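Local coordinates for acid phosphatase (Mycobacterium tuberculosis, PDB 2A6P), which hydrolyses a broad range of phosphate monoesters, phosphorylated sugars among them, and can serve as a fructose-1,6-bisphosphatase in gluconeogenesis, at residues 87-93 against 149-155; 156-161 against 171-176. All coordinates share one frame; numbering follows the deposited sequence.

Contact 1: 87-93 against 149-155. With GOL (glycerol), chain D.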
# COMPACT_ATOMS: atom_id res chain seq x y z
N LEU A 87 -0.90 1.57 -23.82
CA LEU A 87 -1.91 1.72 -22.79
C LEU A 87 -1.25 1.87 -21.41
O LEU A 87 -1.78 2.54 -20.51
CB LEU A 87 -2.84 0.50 -22.76
CG LEU A 87 -3.96 0.58 -21.72
CD1 LEU A 87 -4.88 1.73 -22.09
CD2 LEU A 87 -4.73 -0.74 -21.64
N LEU A 88 -0.08 1.25 -21.25
CA LEU A 88 0.63 1.31 -19.98
C LEU A 88 1.73 2.38 -19.97
O LEU A 88 2.54 2.42 -19.04
CB LEU A 88 1.26 -0.06 -19.66
CG LEU A 88 0.36 -1.30 -19.58
CD1 LEU A 88 1.15 -2.46 -18.99
CD2 LEU A 88 -0.86 -1.02 -18.72
N ALA A 89 1.76 3.23 -20.99
CA ALA A 89 2.78 4.27 -21.09
C ALA A 89 2.68 5.26 -19.94
O ALA A 89 1.61 5.44 -19.35
CB ALA A 89 2.66 4.99 -22.43
N GLU A 90 3.79 5.91 -19.60
CA GLU A 90 3.75 6.88 -18.51
C GLU A 90 2.88 8.06 -18.89
O GLU A 90 2.53 8.23 -20.06
CB GLU A 90 5.16 7.37 -18.16
CG GLU A 90 5.20 8.40 -17.03
CD GLU A 90 4.52 7.91 -15.75
OE1 GLU A 90 3.28 7.74 -15.75
OE2 GLU A 90 5.24 7.70 -14.76
N TRP A 91 2.54 8.87 -17.90
CA TRP A 91 1.74 10.07 -18.11
C TRP A 91 2.50 10.92 -19.12
O TRP A 91 3.69 11.13 -18.97
CB TRP A 91 1.64 10.84 -16.78
CG TRP A 91 0.53 11.85 -16.70
CD1 TRP A 91 0.26 12.85 -17.60
CD2 TRP A 91 -0.44 11.98 -15.65
NE1 TRP A 91 -0.82 13.59 -17.17
CE2 TRP A 91 -1.27 13.08 -15.98
CE3 TRP A 91 -0.70 11.27 -14.46
CZ2 TRP A 91 -2.34 13.49 -15.16
CZ3 TRP A 91 -1.76 11.68 -13.65
CH2 TRP A 91 -2.57 12.78 -14.01
N ASP A 92 1.82 11.40 -20.17
CA ASP A 92 2.47 12.26 -21.17
C ASP A 92 2.68 13.62 -20.51
O ASP A 92 1.72 14.35 -20.27
CB ASP A 92 1.57 12.43 -22.39
CG ASP A 92 2.16 13.37 -23.42
OD1 ASP A 92 3.26 13.92 -23.19
OD2 ASP A 92 1.51 13.57 -24.47
N TYR A 93 3.94 13.97 -20.23
CA TYR A 93 4.23 15.23 -19.56
C TYR A 93 4.27 16.49 -20.42
O TYR A 93 4.47 17.58 -19.89
CB TYR A 93 5.55 15.11 -18.78
CG TYR A 93 5.49 14.04 -17.71
CD1 TYR A 93 6.23 12.86 -17.83
CD2 TYR A 93 4.70 14.20 -16.57
CE1 TYR A 93 6.18 11.87 -16.85
CE2 TYR A 93 4.64 13.22 -15.58
CZ TYR A 93 5.38 12.05 -15.73
OH TYR A 93 5.31 11.09 -14.75
N PHE A 149 1.36 -5.98 -14.88
CA PHE A 149 1.63 -4.79 -15.68
C PHE A 149 3.04 -4.33 -15.39
O PHE A 149 3.39 -4.14 -14.22
CB PHE A 149 0.70 -3.62 -15.31
CG PHE A 149 -0.73 -3.76 -15.77
CD1 PHE A 149 -1.12 -4.75 -16.67
CD2 PHE A 149 -1.69 -2.85 -15.32
CE1 PHE A 149 -2.46 -4.82 -17.13
CE2 PHE A 149 -3.02 -2.91 -15.77
CZ PHE A 149 -3.40 -3.90 -16.67
N VAL A 150 3.86 -4.16 -16.43
CA VAL A 150 5.21 -3.63 -16.23
C VAL A 150 5.03 -2.22 -16.80
O VAL A 150 4.89 -2.04 -18.01
CB VAL A 150 6.24 -4.40 -17.04
CG1 VAL A 150 7.64 -3.78 -16.83
CG2 VAL A 150 6.20 -5.87 -16.61
N SER A 151 5.02 -1.22 -15.92
CA SER A 151 4.74 0.15 -16.33
C SER A 151 5.58 1.24 -15.63
O SER A 151 6.75 1.01 -15.31
CB SER A 151 3.23 0.39 -16.14
OG SER A 151 2.79 1.68 -16.50
N HIS A 152 4.98 2.41 -15.42
CA HIS A 152 5.67 3.53 -14.78
C HIS A 152 5.08 4.02 -13.45
O HIS A 152 4.00 3.60 -13.04
CB HIS A 152 5.75 4.70 -15.77
CG HIS A 152 6.39 4.34 -17.08
ND1 HIS A 152 5.71 3.64 -18.06
CD2 HIS A 152 7.64 4.55 -17.55
CE1 HIS A 152 6.52 3.44 -19.08
NE2 HIS A 152 7.69 3.98 -18.80
N GLY A 153 5.82 4.92 -12.79
CA GLY A 153 5.42 5.44 -11.49
C GLY A 153 4.02 6.01 -11.38
O GLY A 153 3.17 5.46 -10.66
N HIS A 154 3.78 7.10 -12.10
CA HIS A 154 2.47 7.74 -12.05
C HIS A 154 1.36 6.89 -12.63
O HIS A 154 0.31 6.75 -12.00
CB HIS A 154 2.54 9.12 -12.70
CG HIS A 154 3.34 10.12 -11.92
ND1 HIS A 154 3.90 11.25 -12.48
CD2 HIS A 154 3.68 10.15 -10.61
CE1 HIS A 154 4.54 11.93 -11.55
NE2 HIS A 154 4.42 11.29 -10.41
N PHE A 155 1.57 6.29 -13.80
CA PHE A 155 0.51 5.47 -14.37
C PHE A 155 0.15 4.27 -13.49
O PHE A 155 -1.02 3.95 -13.32
CB PHE A 155 0.83 4.99 -15.78
CG PHE A 155 -0.35 4.33 -16.47
CD1 PHE A 155 -1.48 5.09 -16.79
CD2 PHE A 155 -0.38 2.95 -16.69
CE1 PHE A 155 -2.63 4.47 -17.33
CE2 PHE A 155 -1.53 2.33 -17.23
CZ PHE A 155 -2.65 3.08 -17.54
C1 GOL D . 8.58 6.62 -13.39
O1 GOL D . 7.88 5.49 -13.91
C2 GOL D . 7.80 7.94 -13.48
O2 GOL D . 6.64 7.84 -12.66
C3 GOL D . 8.65 9.10 -12.94
O3 GOL D . 7.93 10.32 -13.03

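Contact 2: 156-161 against 171-176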
# COMPACT_ATOMS: atom_id res chain seq x y z
N SER A 156 1.16 3.58 -12.95
CA SER A 156 0.89 2.44 -12.07
C SER A 156 0.02 2.91 -10.90
O SER A 156 -0.93 2.23 -10.50
CB SER A 156 2.20 1.85 -11.53
OG SER A 156 2.95 1.22 -12.57
N ARG A 157 0.34 4.07 -10.34
CA ARG A 157 -0.43 4.62 -9.24
C ARG A 157 -1.84 4.94 -9.70
O ARG A 157 -2.79 4.85 -8.93
CB ARG A 157 0.17 5.93 -8.75
CG ARG A 157 1.52 5.87 -8.09
CD ARG A 157 1.68 7.23 -7.46
NE ARG A 157 3.05 7.65 -7.31
CZ ARG A 157 3.41 8.78 -6.73
NH1 ARG A 157 2.48 9.59 -6.24
NH2 ARG A 157 4.69 9.10 -6.66
N ALA A 158 -1.95 5.36 -10.96
CA ALA A 158 -3.24 5.70 -11.55
C ALA A 158 -4.07 4.43 -11.58
O ALA A 158 -5.24 4.44 -11.19
CB ALA A 158 -3.05 6.23 -12.97
N VAL A 159 -3.47 3.35 -12.06
CA VAL A 159 -4.18 2.08 -12.12
C VAL A 159 -4.63 1.64 -10.73
O VAL A 159 -5.77 1.25 -10.53
CB VAL A 159 -3.32 0.99 -12.75
CG1 VAL A 159 -4.03 -0.37 -12.65
CG2 VAL A 159 -3.04 1.35 -14.21
N ILE A 160 -3.72 1.73 -9.76
CA ILE A 160 -4.03 1.36 -8.38
C ILE A 160 -5.16 2.21 -7.81
O ILE A 160 -6.11 1.68 -7.21
CB ILE A 160 -2.79 1.50 -7.47
CG1 ILE A 160 -1.73 0.47 -7.88
CG2 ILE A 160 -3.19 1.34 -6.01
CD1 ILE A 160 -0.43 0.66 -7.17
N THR A 161 -5.06 3.52 -7.99
CA THR A 161 -6.08 4.45 -7.49
C THR A 161 -7.45 4.10 -8.06
O THR A 161 -8.45 4.18 -7.36
CB THR A 161 -5.75 5.90 -7.87
OG1 THR A 161 -4.49 6.27 -7.30
CG2 THR A 161 -6.81 6.85 -7.34
N GLY A 171 -4.02 9.68 -6.50
CA GLY A 171 -2.79 9.01 -6.87
C GLY A 171 -1.59 9.54 -6.09
O GLY A 171 -0.54 8.89 -6.02
N SER A 172 -1.75 10.72 -5.51
CA SER A 172 -0.70 11.38 -4.74
C SER A 172 -0.47 10.68 -3.40
O SER A 172 0.57 10.85 -2.77
CB SER A 172 -1.09 12.84 -4.47
OG SER A 172 -2.28 12.92 -3.69
N ARG A 173 -1.45 9.89 -2.97
CA ARG A 173 -1.40 9.18 -1.69
C ARG A 173 -0.71 7.81 -1.71
O ARG A 173 -0.65 7.15 -0.67
CB ARG A 173 -2.82 9.01 -1.17
CG ARG A 173 -3.63 10.29 -1.14
CD ARG A 173 -2.98 11.32 -0.21
NE ARG A 173 -3.79 12.53 -0.08
CZ ARG A 173 -3.64 13.42 0.90
NH1 ARG A 173 -2.71 13.23 1.83
NH2 ARG A 173 -4.43 14.49 0.97
N PHE A 174 -0.19 7.40 -2.86
CA PHE A 174 0.46 6.10 -2.97
C PHE A 174 1.84 6.19 -3.61
O PHE A 174 1.98 6.71 -4.71
CB PHE A 174 -0.39 5.14 -3.80
CG PHE A 174 -1.83 5.08 -3.38
CD1 PHE A 174 -2.82 5.70 -4.13
CD2 PHE A 174 -2.19 4.41 -2.21
CE1 PHE A 174 -4.16 5.67 -3.74
CE2 PHE A 174 -3.53 4.37 -1.80
CZ PHE A 174 -4.52 5.01 -2.57
N ALA A 175 2.86 5.67 -2.92
CA ALA A 175 4.21 5.69 -3.47
C ALA A 175 4.37 4.54 -4.46
O ALA A 175 3.56 3.60 -4.48
CB ALA A 175 5.23 5.54 -2.35
N MET A 176 5.40 4.62 -5.29
CA MET A 176 5.69 3.61 -6.30
C MET A 176 7.12 3.85 -6.74
O MET A 176 7.36 4.45 -7.79
CB MET A 176 4.76 3.77 -7.51
CG MET A 176 4.73 2.56 -8.48
SD MET A 176 3.65 1.16 -7.94
CE MET A 176 4.45 -0.21 -8.78
O HOH W 1 5.93 7.39 -8.25

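Contact 1: 87-93 against 149-155
Glu90 meets the start of helix 153-163 with its carboxylate against the first turn. Its OE1 takes Phe155 N at 3.0 Å on the syn lone pair, while the anti lone pair receives Trp91 N from its own segment; the two bonds would limit rotation of the carboxylate. OE2 lies toward His154 N and a bound glycerol, though crowding in the model leaves its place less certain. With CG anti to the backbone N (chi1 180°) and the chain bent at chi2, the carboxylate reaches the helix start beside His152 CB, while Glu90 CB lies over one face of the imidazole, 3.8 Å from its centroid. This is the catalytic centre of the histidine phosphatase fold: by similarity Glu90 is the proton donor/acceptor and His152 stabilises the transition state, its ring meeting that of His18, inferred to carry the phosphohistidine intermediate. Glycerol O2 accepts from His154 N at 3.0 Å. Beside it, His154 ND1 gives a weak bond to Tyr93 OH, the two rings rim to rim with planes at 71°. Further out, Ser151 OG donates to Leu88 O over 2.7 Å, on an in-plane lone pair. Leu88 CD2 makes a CH-pi contact over the centre of the Phe149 ring, 4.0 Å from its centroid, and also touches Phe155 CE2 at 3.7 Å. Arg130 of helix 124-141 binds Ala89 O, and Glu122 O holds Trp91 NE1.

Contact 2: 156-161 against 171-176
Helix 153-163, which follows strand 147-151 of the central sheet, is covered along one side by the returning chain 171-176, a 3-10 turn running into an extended loop that leads to strand 180-187. Arg157 makes the largest single contribution. Its side chain runs extended from CG to NE and lies alongside Met176 in the opposite sense, with Arg157 CG 3.9 Å from Met176 CB. At the far end NH1 donates to Gly171 O at 3.1 Å; the bond is nearly straight (168°) and the acceptor lies in the guanidinium plane, whereas the donor is tilted 29° from the carbonyl plane. Ala175 CA lies over one face of the guanidinium. NH2 gives a hydrogen bond of 2.6 Å to a water, which returns a weak one to Met176 O; Arg157 NH2 also forms a salt bridge with Glu187 OE1 of the second subunit. One turn on, Thr161 OG1 sits 3.3 Å from Gly171 CA and 3.6 Å from Phe174 CD1. Its chi1 of -60° swings the hydroxyl back along the helix to donate to Arg157 O, which Thr161 N reaches from the opposite face of the same carbonyl. Met176, bent at chi2, brings SD to 3.9 Å from Ser156 CB, and Ile160 CD1 touches the same sulfur. Phe174 packs on its counterpart Phe174 of the second subunit, so the covering segment faces the helix and the dimer interface alike. This is the alpha/beta fold of the histidine phosphatase superfamily, with a helix that follows one sheet strand packed by the chain leading to the next.

Helix 153-163 joins the two contacts: its first turn belongs to contact 1 and the following turns to contact 2, and the centres of the two contacts lie about 11 Å apart. Where they touch, Ser151 CB packs on Ser156 OG at 3.7 Å and Gly153 O on Met176 CB at 3.9 Å. Ser156 OG is also hydrogen-bonded to His152 O, a direct link from the body of the helix to His152 at the N-cap, by similarity the transition-state stabiliser. The nearest atoms of the Arg157 side chain and the glycerol are about 6 Å apart. One helix therefore presents backbone N-H groups to the catalytic pocket and, farther along, packs against a segment that meets the second subunit.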